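Local coordinates for D-isomer specific 2-hydroxyacid dehydrogenase NAD-binding (Xanthobacter autotrophicus, PDB 4XA8), which probably interconverts 2-keto acids and D-2-hydroxyacids with a nicotinamide cofactor, as its dehydrogenase family does, and can bind NADPH, at residues Val11-Asp17 against Trp58-Phe64; Gly19-Lys23 against Asp34-Ala38; Pro49-Arg53 against Arg67-Leu71; Cys114-His118 against Ala254-Leu258; Val170-Ser174 against Ala191-Phe195. All coordinates share one frame; numbering follows the deposited sequence.

Interaction 1: residues Val11-Asp17 against Trp58-Phe64; sequences VFYSAVD and WKPPHGF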
# COMPACT_ATOMS: atom_id res chain seq x y z
N VAL A 11 19.92 -0.34 -30.86
CA VAL A 11 19.98 -1.64 -30.18
C VAL A 11 19.54 -1.48 -28.72
O VAL A 11 19.96 -0.56 -28.04
CB VAL A 11 21.40 -2.28 -30.23
CG1 VAL A 11 22.42 -1.48 -29.42
CG2 VAL A 11 21.37 -3.70 -29.69
N PHE A 12 18.71 -2.42 -28.28
CA PHE A 12 18.18 -2.49 -26.92
C PHE A 12 18.77 -3.68 -26.17
O PHE A 12 18.76 -4.84 -26.68
CB PHE A 12 16.67 -2.75 -27.01
CG PHE A 12 15.98 -2.85 -25.67
CD1 PHE A 12 15.91 -4.04 -24.99
CD2 PHE A 12 15.39 -1.72 -25.11
CE1 PHE A 12 15.22 -4.12 -23.77
CE2 PHE A 12 14.75 -1.80 -23.87
CZ PHE A 12 14.65 -3.01 -23.23
N TYR A 13 19.22 -3.43 -24.94
CA TYR A 13 19.58 -4.52 -24.05
C TYR A 13 19.08 -4.27 -22.62
O TYR A 13 19.42 -3.27 -21.98
CB TYR A 13 21.10 -4.79 -24.00
CG TYR A 13 21.40 -6.00 -23.14
CD1 TYR A 13 21.51 -5.88 -21.76
CD2 TYR A 13 21.52 -7.27 -23.70
CE1 TYR A 13 21.72 -6.98 -20.95
CE2 TYR A 13 21.75 -8.38 -22.90
CZ TYR A 13 21.85 -8.23 -21.52
OH TYR A 13 22.07 -9.31 -20.68
N SER A 14 18.32 -5.23 -22.11
CA SER A 14 18.06 -5.25 -20.66
C SER A 14 17.56 -6.62 -20.20
O SER A 14 16.73 -7.21 -20.85
CB SER A 14 17.07 -4.17 -20.27
OG SER A 14 16.72 -4.29 -18.88
N ALA A 15 18.08 -7.13 -19.08
CA ALA A 15 17.53 -8.38 -18.48
C ALA A 15 16.33 -8.10 -17.58
O ALA A 15 15.68 -9.05 -17.11
CB ALA A 15 18.62 -9.09 -17.68
N VAL A 16 16.02 -6.82 -17.35
CA VAL A 16 14.97 -6.44 -16.39
C VAL A 16 13.85 -5.59 -17.03
O VAL A 16 13.03 -5.02 -16.34
CB VAL A 16 15.56 -5.78 -15.10
CG1 VAL A 16 16.49 -6.73 -14.38
CG2 VAL A 16 16.32 -4.50 -15.41
N ASP A 17 13.82 -5.51 -18.36
CA ASP A 17 12.86 -4.69 -19.11
C ASP A 17 12.46 -5.47 -20.36
O ASP A 17 13.23 -6.27 -20.86
CB ASP A 17 13.45 -3.34 -19.55
CG ASP A 17 13.91 -2.46 -18.38
OD1 ASP A 17 13.08 -1.66 -17.89
OD2 ASP A 17 15.12 -2.51 -18.03
N TRP A 58 20.36 -1.51 -20.06
CA TRP A 58 20.57 -1.65 -18.62
C TRP A 58 21.59 -2.77 -18.32
O TRP A 58 21.40 -3.93 -18.69
CB TRP A 58 19.25 -1.89 -17.90
CG TRP A 58 19.39 -1.95 -16.41
CD1 TRP A 58 19.53 -3.08 -15.64
CD2 TRP A 58 19.46 -0.84 -15.50
NE1 TRP A 58 19.62 -2.74 -14.32
CE2 TRP A 58 19.60 -1.38 -14.20
CE3 TRP A 58 19.42 0.55 -15.66
CZ2 TRP A 58 19.68 -0.57 -13.05
CZ3 TRP A 58 19.50 1.36 -14.52
CH2 TRP A 58 19.63 0.80 -13.24
N LYS A 59 22.69 -2.40 -17.68
CA LYS A 59 23.78 -3.35 -17.30
C LYS A 59 24.10 -4.43 -18.35
O LYS A 59 23.99 -5.62 -18.05
CB LYS A 59 23.45 -3.98 -15.96
CG LYS A 59 23.35 -2.96 -14.86
CD LYS A 59 23.47 -3.62 -13.49
CE LYS A 59 22.77 -2.81 -12.42
NZ LYS A 59 22.13 -3.73 -11.43
N PRO A 60 24.48 -4.01 -19.58
CA PRO A 60 24.70 -4.97 -20.66
C PRO A 60 25.91 -5.83 -20.36
O PRO A 60 26.66 -5.50 -19.44
CB PRO A 60 24.91 -4.07 -21.90
CG PRO A 60 25.39 -2.78 -21.36
CD PRO A 60 24.70 -2.62 -20.02
N PRO A 61 26.08 -6.94 -21.10
CA PRO A 61 27.15 -7.87 -20.84
C PRO A 61 28.53 -7.22 -21.04
O PRO A 61 28.66 -6.28 -21.85
CB PRO A 61 26.93 -9.00 -21.89
CG PRO A 61 25.59 -8.76 -22.47
CD PRO A 61 25.30 -7.31 -22.30
N HIS A 62 29.53 -7.69 -20.30
CA HIS A 62 30.92 -7.20 -20.45
C HIS A 62 31.29 -7.27 -21.94
O HIS A 62 31.04 -8.27 -22.61
CB HIS A 62 31.87 -8.06 -19.59
N GLY A 63 31.83 -6.18 -22.49
CA GLY A 63 32.23 -6.16 -23.90
C GLY A 63 31.11 -5.86 -24.89
O GLY A 63 31.35 -5.83 -26.08
N PHE A 64 29.88 -5.61 -24.41
CA PHE A 64 28.75 -5.40 -25.31
C PHE A 64 28.97 -4.23 -26.29
O PHE A 64 28.71 -4.34 -27.50
CB PHE A 64 27.48 -5.17 -24.49
CG PHE A 64 26.26 -4.91 -25.31
CD1 PHE A 64 25.59 -5.94 -25.96
CD2 PHE A 64 25.73 -3.63 -25.38
CE1 PHE A 64 24.42 -5.68 -26.67
CE2 PHE A 64 24.56 -3.38 -26.09
CZ PHE A 64 23.90 -4.41 -26.72
O HOH W 1 20.11 -5.94 -17.63
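Pro61 sits over one face of the Tyr13 ring, its CD 3.7 Å from the ring centroid and 12° off the normal, a CH-pi contact, while Trp58 O lies at the ring edge, 3.6 Å from Tyr13 CD1. The setting is the flavodoxin-like domain, where strand 9-13 lies in a parallel sheet between 34-37 and 52-57, and 58-64 is the loop leaving strand 52-57. Tyr13 also turns an edge toward the face of Phe64, the centroids 5.6 Å apart and the planes at 51°. The edge of Phe64 in turn receives Val11, with Val11 CG2 4.0 Å from Phe64 CZ. With CG anti to the backbone N (chi1 -176°), the Tyr13 ring lies beside its own carbonyl and against the two prolines. Its hydroxyl is held farther out by Gly41 N.

One direct backbone bond joins the segments, from Trp58 N to Tyr13 O at 2.8 Å. A water extends the pairing, accepting from Ala15 N and donating to Trp58 O. Val16 places CG2 obliquely against the indole, 3.5 Å from Trp58 CD1, and also packs on Trp134 of the second subunit. The Trp58 side chain lies about 7 Å from that of Ser286, an NADPH-binding residue. Ser14 to Val16 forms an ST turn, Ser14 OG accepting from Val16 N at 3.0 Å; the same hydroxyl donates to the anti lone pair of Asp17 OD2.

Interaction 2: residues Gly19-Lys23 against Asp34-Ala38; sequences GQDWK and DVRIA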
# COMPACT_ATOMS: atom_id res chain seq x y z
N GLY A 19 11.96 -5.88 -24.03
CA GLY A 19 12.43 -5.28 -25.32
C GLY A 19 11.32 -4.92 -26.28
O GLY A 19 11.27 -3.80 -26.81
N GLN A 20 10.38 -5.83 -26.49
CA GLN A 20 9.28 -5.60 -27.43
C GLN A 20 8.40 -4.37 -27.16
O GLN A 20 7.98 -3.69 -28.08
CB GLN A 20 8.40 -6.86 -27.54
CG GLN A 20 8.77 -7.77 -28.71
CD GLN A 20 8.59 -7.09 -30.09
OE1 GLN A 20 7.62 -6.35 -30.32
NE2 GLN A 20 9.53 -7.32 -30.99
N ASP A 21 8.12 -4.09 -25.89
CA ASP A 21 7.33 -2.93 -25.52
C ASP A 21 8.09 -1.65 -25.87
O ASP A 21 7.49 -0.66 -26.25
CB ASP A 21 7.09 -2.89 -24.03
CG ASP A 21 6.18 -3.98 -23.55
OD1 ASP A 21 5.48 -4.60 -24.38
OD2 ASP A 21 6.16 -4.20 -22.32
N TRP A 22 9.41 -1.67 -25.69
CA TRP A 22 10.21 -0.51 -26.03
C TRP A 22 10.28 -0.34 -27.54
O TRP A 22 10.26 0.78 -28.03
CB TRP A 22 11.62 -0.61 -25.43
CG TRP A 22 11.63 -0.25 -24.02
CD1 TRP A 22 11.42 -1.09 -22.95
CD2 TRP A 22 11.78 1.06 -23.48
NE1 TRP A 22 11.48 -0.38 -21.77
CE2 TRP A 22 11.71 0.95 -22.08
CE3 TRP A 22 11.95 2.33 -24.04
CZ2 TRP A 22 11.80 2.05 -21.25
CZ3 TRP A 22 12.07 3.43 -23.20
CH2 TRP A 22 12.02 3.27 -21.83
N LYS A 23 10.37 -1.45 -28.26
CA LYS A 23 10.43 -1.42 -29.72
C LYS A 23 9.13 -0.80 -30.28
O LYS A 23 9.19 0.07 -31.16
CB LYS A 23 10.66 -2.82 -30.28
CG LYS A 23 10.72 -2.90 -31.81
CD LYS A 23 11.22 -4.26 -32.29
CE LYS A 23 11.34 -4.31 -33.82
NZ LYS A 23 12.22 -5.43 -34.27
N ASP A 34 14.87 1.66 -36.96
CA ASP A 34 15.29 0.27 -36.90
C ASP A 34 15.71 -0.02 -35.47
O ASP A 34 16.68 0.58 -34.98
CB ASP A 34 16.47 0.05 -37.84
CG ASP A 34 16.86 -1.43 -37.99
OD1 ASP A 34 16.17 -2.32 -37.45
OD2 ASP A 34 17.85 -1.68 -38.70
N VAL A 35 14.98 -0.90 -34.81
CA VAL A 35 15.17 -1.20 -33.41
C VAL A 35 15.49 -2.67 -33.39
O VAL A 35 14.73 -3.48 -33.95
CB VAL A 35 13.92 -0.95 -32.53
CG1 VAL A 35 14.23 -1.23 -31.05
CG2 VAL A 35 13.41 0.48 -32.66
N ARG A 36 16.61 -3.01 -32.78
CA ARG A 36 17.05 -4.36 -32.71
C ARG A 36 17.21 -4.73 -31.25
O ARG A 36 17.90 -4.03 -30.48
CB ARG A 36 18.37 -4.50 -33.44
CG ARG A 36 18.33 -3.96 -34.86
CD ARG A 36 19.70 -4.02 -35.50
NE ARG A 36 19.65 -3.40 -36.81
CZ ARG A 36 20.68 -3.30 -37.65
NH1 ARG A 36 21.87 -3.79 -37.32
NH2 ARG A 36 20.49 -2.72 -38.82
N ILE A 37 16.54 -5.81 -30.86
CA ILE A 37 16.54 -6.26 -29.47
C ILE A 37 17.64 -7.28 -29.32
O ILE A 37 17.60 -8.33 -29.97
CB ILE A 37 15.18 -6.85 -29.07
CG1 ILE A 37 14.11 -5.76 -29.19
CG2 ILE A 37 15.19 -7.37 -27.62
CD1 ILE A 37 12.67 -6.30 -29.20
N ALA A 38 18.64 -6.97 -28.49
CA ALA A 38 19.71 -7.91 -28.19
C ALA A 38 19.19 -8.85 -27.15
O ALA A 38 18.48 -8.43 -26.22
CB ALA A 38 20.94 -7.20 -27.66
O HOH W 2 14.69 -7.11 -32.89
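Helix 19-23 runs almost exactly antiparallel to strand 34-37, at 175° with the axes 8.9 Å apart, so that Gly19 faces Ile37 and Lys23 faces Val35. Lys23 carries much of the contact. Its CG stands anti to the backbone N (chi1 179°) and the chain continues extended, which sends it past Val35 in the opposite direction to that side chain. Lys23 CG meets Val35 CB at 3.8 Å. Farther along, Lys23 CD passes Ile37 CD1 at 4.0 Å. Lys23 NZ then donates to Val35 O at 3.2 Å, tilted 23° from the carbonyl plane. A water accepts from Ile37 N at 3.0 Å and, weakly, from Lys23 NZ, so the lysine end is tied to the strand backbone directly at Val35 O and, through this weak water link, at Ile37 N.

This is the helix and second strand of a beta-alpha-beta crossover, strand 9-13, helix 19-29, strand 34-37, at the edge of the five-stranded flavodoxin-like sheet. Gly19 has no side chain, and Ile37 comes right up to its backbone, with Ile37 CD1 3.5 Å from Gly19 C. The Gln20 side chain bends back at chi2 and crosses Ile37 at about a right angle, bringing Gln20 NE2 to 3.8 Å from Ile37 CD1.

On the strand's other side Arg36 grips Asp34 side-on: NE and NH2 both donate to OD2, from the same face of the carboxylate, with Arg36 NH2 at 2.8 Å from Asp34 OD2. Arg36 NH2 also forms a salt bridge with Glu51, and NH1 bonds Asp48 O. Helix residue Asp21 reaches His138 of the second subunit through OD2.

Interaction 3: residues Pro49-Arg53 against Arg67-Leu71; sequences PEEVR and RFPNL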
# COMPACT_ATOMS: atom_id res chain seq x y z
N PRO A 49 26.20 -4.99 -37.46
CA PRO A 49 26.44 -4.14 -36.27
C PRO A 49 27.05 -2.76 -36.58
O PRO A 49 26.96 -1.84 -35.78
CB PRO A 49 27.40 -4.98 -35.40
CG PRO A 49 27.94 -6.03 -36.29
CD PRO A 49 26.94 -6.26 -37.39
N GLU A 50 27.66 -2.61 -37.75
CA GLU A 50 28.12 -1.30 -38.19
C GLU A 50 26.99 -0.29 -38.37
O GLU A 50 27.22 0.91 -38.32
CB GLU A 50 28.95 -1.43 -39.48
CG GLU A 50 30.26 -2.17 -39.24
CD GLU A 50 31.24 -2.03 -40.38
OE1 GLU A 50 31.18 -2.88 -41.29
OE2 GLU A 50 32.05 -1.08 -40.35
N GLU A 51 25.75 -0.78 -38.55
CA GLU A 51 24.60 0.11 -38.77
C GLU A 51 24.01 0.62 -37.47
O GLU A 51 23.14 1.49 -37.49
CB GLU A 51 23.53 -0.58 -39.62
CG GLU A 51 23.96 -0.80 -41.06
CD GLU A 51 22.94 -1.56 -41.91
OE1 GLU A 51 23.04 -1.52 -43.15
OE2 GLU A 51 22.04 -2.20 -41.35
N VAL A 52 24.48 0.08 -36.33
CA VAL A 52 23.95 0.42 -35.01
C VAL A 52 24.61 1.68 -34.50
O VAL A 52 25.83 1.75 -34.37
CB VAL A 52 24.22 -0.70 -34.00
CG1 VAL A 52 23.83 -0.27 -32.61
CG2 VAL A 52 23.44 -1.94 -34.40
N ARG A 53 23.80 2.69 -34.21
CA ARG A 53 24.35 3.98 -33.82
C ARG A 53 23.86 4.46 -32.46
O ARG A 53 24.43 5.39 -31.88
CB ARG A 53 24.04 5.00 -34.91
CG ARG A 53 24.75 4.66 -36.21
CD ARG A 53 24.25 5.53 -37.34
NE ARG A 53 24.88 6.85 -37.34
CZ ARG A 53 24.62 7.81 -38.23
NH1 ARG A 53 23.73 7.62 -39.20
NH2 ARG A 53 25.25 8.97 -38.14
N ARG A 67 30.86 -4.31 -29.76
CA ARG A 67 30.20 -4.83 -30.95
C ARG A 67 29.86 -3.75 -31.98
O ARG A 67 29.54 -4.07 -33.11
CB ARG A 67 28.87 -5.51 -30.58
CG ARG A 67 28.93 -6.83 -29.82
CD ARG A 67 27.49 -7.08 -29.34
NE ARG A 67 27.27 -8.35 -28.66
CZ ARG A 67 26.99 -9.50 -29.26
NH1 ARG A 67 26.93 -9.59 -30.57
NH2 ARG A 67 26.81 -10.60 -28.52
N PHE A 68 29.82 -2.48 -31.55
CA PHE A 68 29.16 -1.42 -32.32
C PHE A 68 30.13 -0.27 -32.51
O PHE A 68 30.09 0.69 -31.75
CB PHE A 68 27.89 -0.96 -31.55
CG PHE A 68 27.01 -2.10 -31.11
CD1 PHE A 68 26.38 -2.89 -32.06
CD2 PHE A 68 26.82 -2.39 -29.76
CE1 PHE A 68 25.58 -3.95 -31.67
CE2 PHE A 68 26.04 -3.46 -29.38
CZ PHE A 68 25.41 -4.24 -30.33
N PRO A 69 31.05 -0.39 -33.51
CA PRO A 69 32.08 0.64 -33.66
C PRO A 69 31.55 2.06 -33.96
O PRO A 69 32.17 3.02 -33.56
CB PRO A 69 32.98 0.09 -34.79
CG PRO A 69 32.16 -0.88 -35.54
CD PRO A 69 31.05 -1.37 -34.61
N ASN A 70 30.38 2.17 -34.61
CA ASN A 70 29.80 3.46 -35.03
C ASN A 70 28.74 4.04 -34.06
O ASN A 70 28.00 4.98 -34.41
CB ASN A 70 29.18 3.28 -36.42
CG ASN A 70 30.18 2.83 -37.44
OD1 ASN A 70 31.33 3.27 -37.42
ND2 ASN A 70 29.78 1.93 -38.34
N LEU A 71 28.68 3.48 -32.86
CA LEU A 71 27.84 4.03 -31.77
C LEU A 71 28.10 5.53 -31.54
O LEU A 71 29.28 5.99 -31.43
CB LEU A 71 28.14 3.26 -30.49
CG LEU A 71 27.14 3.11 -29.37
CD1 LEU A 71 25.84 2.55 -29.92
CD2 LEU A 71 27.79 2.19 -28.34
O HOH W 3 28.06 0.28 -34.95
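Asn70 reaches across to Glu50 along its whole length. Asn70 CB stands 3.6 Å from Glu50 O, and Asn70 CG is equally near that oxygen. The terminal Asn70 ND2 donates to Glu50 O at 2.8 Å with a nearly straight N-H...O angle of 177°. The carbonyl is met in its plane on a lone pair, and Glu50 O lies within 1° of the amide plane, so donor and acceptor are both well oriented. The amide is put there by a first torsion that sets CG anti to the carbonyl carbon, beside the backbone N (chi1 -59°). Asn70 ND2 also brushes Glu50 CB.

A water also joins the backbones: it donates to Pro49 O and to Val52 O, the latter at 2.7 Å, and accepts from Asn70 N at 3.0 Å. Asn70 lies in the type I beta turn from Phe68 to Leu71, whose closing bond is weak; this turn follows strand 52-57 and precedes strand 73-76 of the flavodoxin-like sheet, and it packs against the 3-10 turn that opens strand 52-57.

The apolar part centres on Phe68. Arg67 CB lies over one ring face, Pro49 O is at the edge, and Val52 crosses obliquely with CB 3.6 Å from Phe68 CD1. Phe68 also meets Phe64 edge-to-face. Nearby, Pro49 CB presses on Arg67 O at 3.3 Å. Arg53 lays CG 3.7 Å from Asn70 O before its guanidinium leaves for Ser7 O and Glu305, and Leu71 turns CD1 back toward Arg53 O, 3.7 Å away.

Interaction 4: residues Cys114-His118 against Ala254-Leu258; sequences CVLRH and AEATL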
# COMPACT_ATOMS: atom_id res chain seq x y z
N CYS A 114 4.66 0.29 0.49
CA CYS A 114 5.52 -0.61 1.27
C CYS A 114 5.48 -0.27 2.79
O CYS A 114 5.36 -1.15 3.64
CB CYS A 114 6.98 -0.48 0.83
SG CYS A 114 7.32 -1.04 -0.82
N VAL A 115 5.51 1.03 3.11
CA VAL A 115 5.45 1.47 4.50
C VAL A 115 4.09 1.08 5.09
O VAL A 115 4.06 0.52 6.22
CB VAL A 115 5.69 2.95 4.65
CG1 VAL A 115 5.39 3.44 6.07
CG2 VAL A 115 7.12 3.24 4.27
N LEU A 116 2.99 1.30 4.35
CA LEU A 116 1.65 0.98 4.91
C LEU A 116 1.46 -0.55 5.09
O LEU A 116 0.86 -1.02 6.08
CB LEU A 116 0.52 1.53 4.02
CG LEU A 116 0.36 3.05 3.97
CD1 LEU A 116 -0.58 3.50 2.85
CD2 LEU A 116 -0.15 3.46 5.31
N ARG A 117 2.02 -1.29 4.16
CA ARG A 117 1.91 -2.73 4.19
C ARG A 117 2.59 -3.24 5.52
O ARG A 117 2.02 -4.07 6.22
CB ARG A 117 2.53 -3.32 2.94
CG ARG A 117 2.74 -4.81 2.86
CD ARG A 117 3.28 -5.32 1.50
NE ARG A 117 3.29 -6.78 1.62
CZ ARG A 117 4.24 -7.49 2.19
NH1 ARG A 117 5.33 -6.90 2.64
NH2 ARG A 117 4.08 -8.81 2.34
N HIS A 118 3.75 -2.73 5.87
CA HIS A 118 4.40 -3.10 7.14
C HIS A 118 3.75 -2.51 8.39
O HIS A 118 3.62 -3.20 9.40
CB HIS A 118 5.90 -2.76 7.10
CG HIS A 118 6.66 -3.64 6.17
ND1 HIS A 118 6.81 -5.00 6.39
CD2 HIS A 118 7.27 -3.38 4.99
CE1 HIS A 118 7.50 -5.53 5.40
NE2 HIS A 118 7.81 -4.56 4.55
N ALA A 254 12.45 -8.26 11.35
CA ALA A 254 11.26 -9.10 11.39
C ALA A 254 10.66 -9.40 9.99
O ALA A 254 10.11 -10.52 9.75
CB ALA A 254 10.21 -8.47 12.28
N GLU A 255 10.72 -8.42 9.11
CA GLU A 255 10.17 -8.54 7.78
C GLU A 255 10.75 -7.50 6.85
O GLU A 255 11.29 -6.50 7.29
CB GLU A 255 8.59 -8.48 7.80
CG GLU A 255 8.00 -7.47 8.71
CD GLU A 255 6.46 -7.50 8.83
OE1 GLU A 255 5.83 -6.51 8.40
OE2 GLU A 255 5.87 -8.49 9.36
N ALA A 256 10.65 -7.75 5.54
CA ALA A 256 11.23 -6.90 4.57
C ALA A 256 10.45 -6.91 3.27
O ALA A 256 9.71 -7.88 2.95
CB ALA A 256 12.69 -7.31 4.30
N THR A 257 10.64 -5.81 2.54
CA THR A 257 10.14 -5.60 1.21
C THR A 257 11.36 -5.09 0.39
O THR A 257 11.94 -4.04 0.68
CB THR A 257 8.91 -4.66 1.10
OG1 THR A 257 7.81 -5.15 1.91
CG2 THR A 257 8.47 -4.51 -0.33
N LEU A 258 11.74 -5.88 -0.63
CA LEU A 258 13.00 -5.67 -1.35
C LEU A 258 12.67 -5.60 -2.83
O LEU A 258 12.11 -6.55 -3.38
CB LEU A 258 13.98 -6.81 -1.06
CG LEU A 258 14.31 -7.07 0.41
CD1 LEU A 258 15.13 -8.34 0.48
CD2 LEU A 258 15.02 -5.88 1.05
O HOH W 4 7.15 -8.55 3.78
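His118 bonds to strand 254-258 through both ring nitrogens. His118 ND1 donates to Glu255 OE1 at 2.7 Å with an N-H...O angle of 173°; the oxygen lies in the ring plane and is met on its anti side, 23° out of the carboxylate plane. His118 NE2 and Thr257 OG1 share a hydrogen bond of 2.7 Å in which either may be the donor. With its partners on two side chains, two residues apart, that point to the helix from one strand, the rotation of the imidazole is fixed. Thr257 divides its branches between two helix residues: OG1 goes to His118, whereas Thr257 CG2, anti to the backbone N, packs 3.7 Å from Cys114 SG.

A second shell orients these groups. Lys229 NZ forms a salt bridge with Glu255 OE1 and also bonds His118 O, so it ties the carboxylate to the helix. Arg117 NH1 donates at 2.7 Å to a water that itself donates to Ala256 O, and Arg117 NH2 forms a salt bridge with Glu126.

In the Rossmann-type domain, segment 114-118 of helix 103-119 runs roughly antiparallel to segment 254-258, at 159° with the axes 9.5 Å apart, with Cys114 and His118 also on Ile231 of strand 228-232, Thr257 on Leu279 of strand 278-280, and Glu255 on Pro123 of helix 122-130.

Interaction 5: residues Val170-Ser174 against Ala191-Phe195; sequences VRGWS and ALPGF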
# COMPACT_ATOMS: atom_id res chain seq x y z
N VAL A 170 7.79 10.49 11.17
CA VAL A 170 8.72 10.31 10.03
C VAL A 170 10.06 10.98 10.34
O VAL A 170 10.11 12.13 10.78
CB VAL A 170 8.12 10.81 8.70
CG1 VAL A 170 9.06 10.58 7.52
CG2 VAL A 170 6.78 10.17 8.43
N ARG A 171 11.13 10.21 10.18
CA ARG A 171 12.48 10.73 10.30
C ARG A 171 13.19 10.54 9.00
O ARG A 171 12.83 9.68 8.23
CB ARG A 171 13.23 10.09 11.52
CG ARG A 171 13.03 8.59 11.67
CD ARG A 171 13.90 7.91 12.75
NE ARG A 171 13.60 8.48 14.02
CZ ARG A 171 14.34 8.51 15.10
NH1 ARG A 171 15.53 7.89 15.23
NH2 ARG A 171 13.84 9.17 16.11
N GLY A 172 14.23 11.33 8.74
CA GLY A 172 15.05 11.12 7.58
C GLY A 172 16.52 11.28 7.95
O GLY A 172 16.87 11.97 8.95
N TRP A 173 17.36 10.71 7.11
CA TRP A 173 18.81 10.80 7.21
C TRP A 173 19.42 11.21 5.92
O TRP A 173 19.05 10.73 4.83
CB TRP A 173 19.43 9.47 7.68
CG TRP A 173 20.89 9.60 7.90
CD1 TRP A 173 21.51 9.99 9.05
CD2 TRP A 173 21.94 9.44 6.92
NE1 TRP A 173 22.86 10.03 8.88
CE2 TRP A 173 23.17 9.71 7.59
CE3 TRP A 173 21.96 9.08 5.57
CZ2 TRP A 173 24.42 9.68 6.94
CZ3 TRP A 173 23.23 9.03 4.90
CH2 TRP A 173 24.44 9.31 5.59
N SER A 174 20.39 12.10 6.01
CA SER A 174 21.13 12.51 4.83
C SER A 174 22.55 12.79 5.25
O SER A 174 22.84 12.97 6.41
CB SER A 174 20.52 13.77 4.24
OG SER A 174 21.30 14.15 3.09
N ALA A 191 25.48 10.58 13.11
CA ALA A 191 24.07 10.51 13.47
C ALA A 191 23.36 9.25 12.99
O ALA A 191 22.23 8.98 13.37
CB ALA A 191 23.32 11.75 12.97
N LEU A 192 24.04 8.43 12.20
CA LEU A 192 23.41 7.27 11.63
C LEU A 192 22.99 6.20 12.65
O LEU A 192 21.87 5.69 12.58
CB LEU A 192 24.32 6.72 10.52
CG LEU A 192 23.81 5.67 9.59
CD1 LEU A 192 22.56 6.17 8.87
CD2 LEU A 192 24.97 5.29 8.64
N PRO A 193 23.82 5.91 13.64
CA PRO A 193 23.34 4.95 14.63
C PRO A 193 22.09 5.37 15.39
O PRO A 193 21.19 4.57 15.49
CB PRO A 193 24.53 4.79 15.58
CG PRO A 193 25.70 5.05 14.72
CD PRO A 193 25.25 6.20 13.85
N GLY A 194 22.01 6.61 15.86
CA GLY A 194 20.82 7.06 16.58
C GLY A 194 19.60 7.13 15.64
O GLY A 194 18.48 6.81 16.05
N PHE A 195 19.81 7.52 14.39
CA PHE A 195 18.73 7.55 13.37
C PHE A 195 18.14 6.14 13.19
O PHE A 195 16.90 5.97 13.23
CB PHE A 195 19.20 8.08 12.01
CG PHE A 195 18.27 7.77 10.84
CD1 PHE A 195 17.15 8.54 10.62
CD2 PHE A 195 18.52 6.71 9.96
CE1 PHE A 195 16.27 8.25 9.58
CE2 PHE A 195 17.65 6.43 8.89
CZ PHE A 195 16.52 7.21 8.72
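Phe195 O has two hydrogen-bond partners, Arg171 NH1 and Ser199 OG. Arg171 NH1 donates to Phe195 O at 3.1 Å with an N-H...O angle of 166°. The oxygen lies near the guanidinium plane, although the donor stands 32° out of the carbonyl plane. Gly194 O is also at the guanidinium edge, 3.2 Å from Arg171 NH1. A bend at chi3 (61°) carries NH1 to Phe195 O. Nearer the backbone, Arg171 CG lies 3.9 Å from Phe195 CE1.

The pair joins strand 169-174 to helix 192-197 in the Rossmann-type NAD-binding domain. The strand lies in the parallel sheet between 146-150 and 184-187, and Arg175 and Thr176, just beyond its end, bind NADPH, as does Leu152 close to Gly172.

Two CH-pi contacts pack the helix against the strand. Trp173 CB sits over the centre of the Phe195 ring, 3.5 Å from its centroid, while Leu192 CD1 covers the five-membered ring of Trp173 at 3.7 Å from that centroid. The rings of Trp173 and Phe195 themselves meet obliquely. Phe195 CE1 also reaches the strand backbone, 3.4 Å from Gly172 C. The indole is pinned at its polar atom as well, because Trp173 NE1 bonds Gly188 O.

The five contacts fall into two groups. Interactions 1, 2 and 3 belong to the five-stranded sheet near the N-terminus, with centres 12 to 16 Å apart. Strand 9-13 of interaction 1 pairs with 34-37 of interaction 2 and 52-57 of interaction 3, and interactions 2 and 3 touch directly through side chains. Along the chain interaction 2 falls between the segments of interaction 1, while those of interactions 1 and 3 alternate. Interactions 4 and 5 share the seven-stranded Rossmann-type sheet, with centres about 18 Å apart, interaction 5 falling along the chain between the segments of interaction 4; both lie at least 30 Å, centre to centre, from the first group. This matches the two-domain plan of D-2-hydroxyacid dehydrogenases.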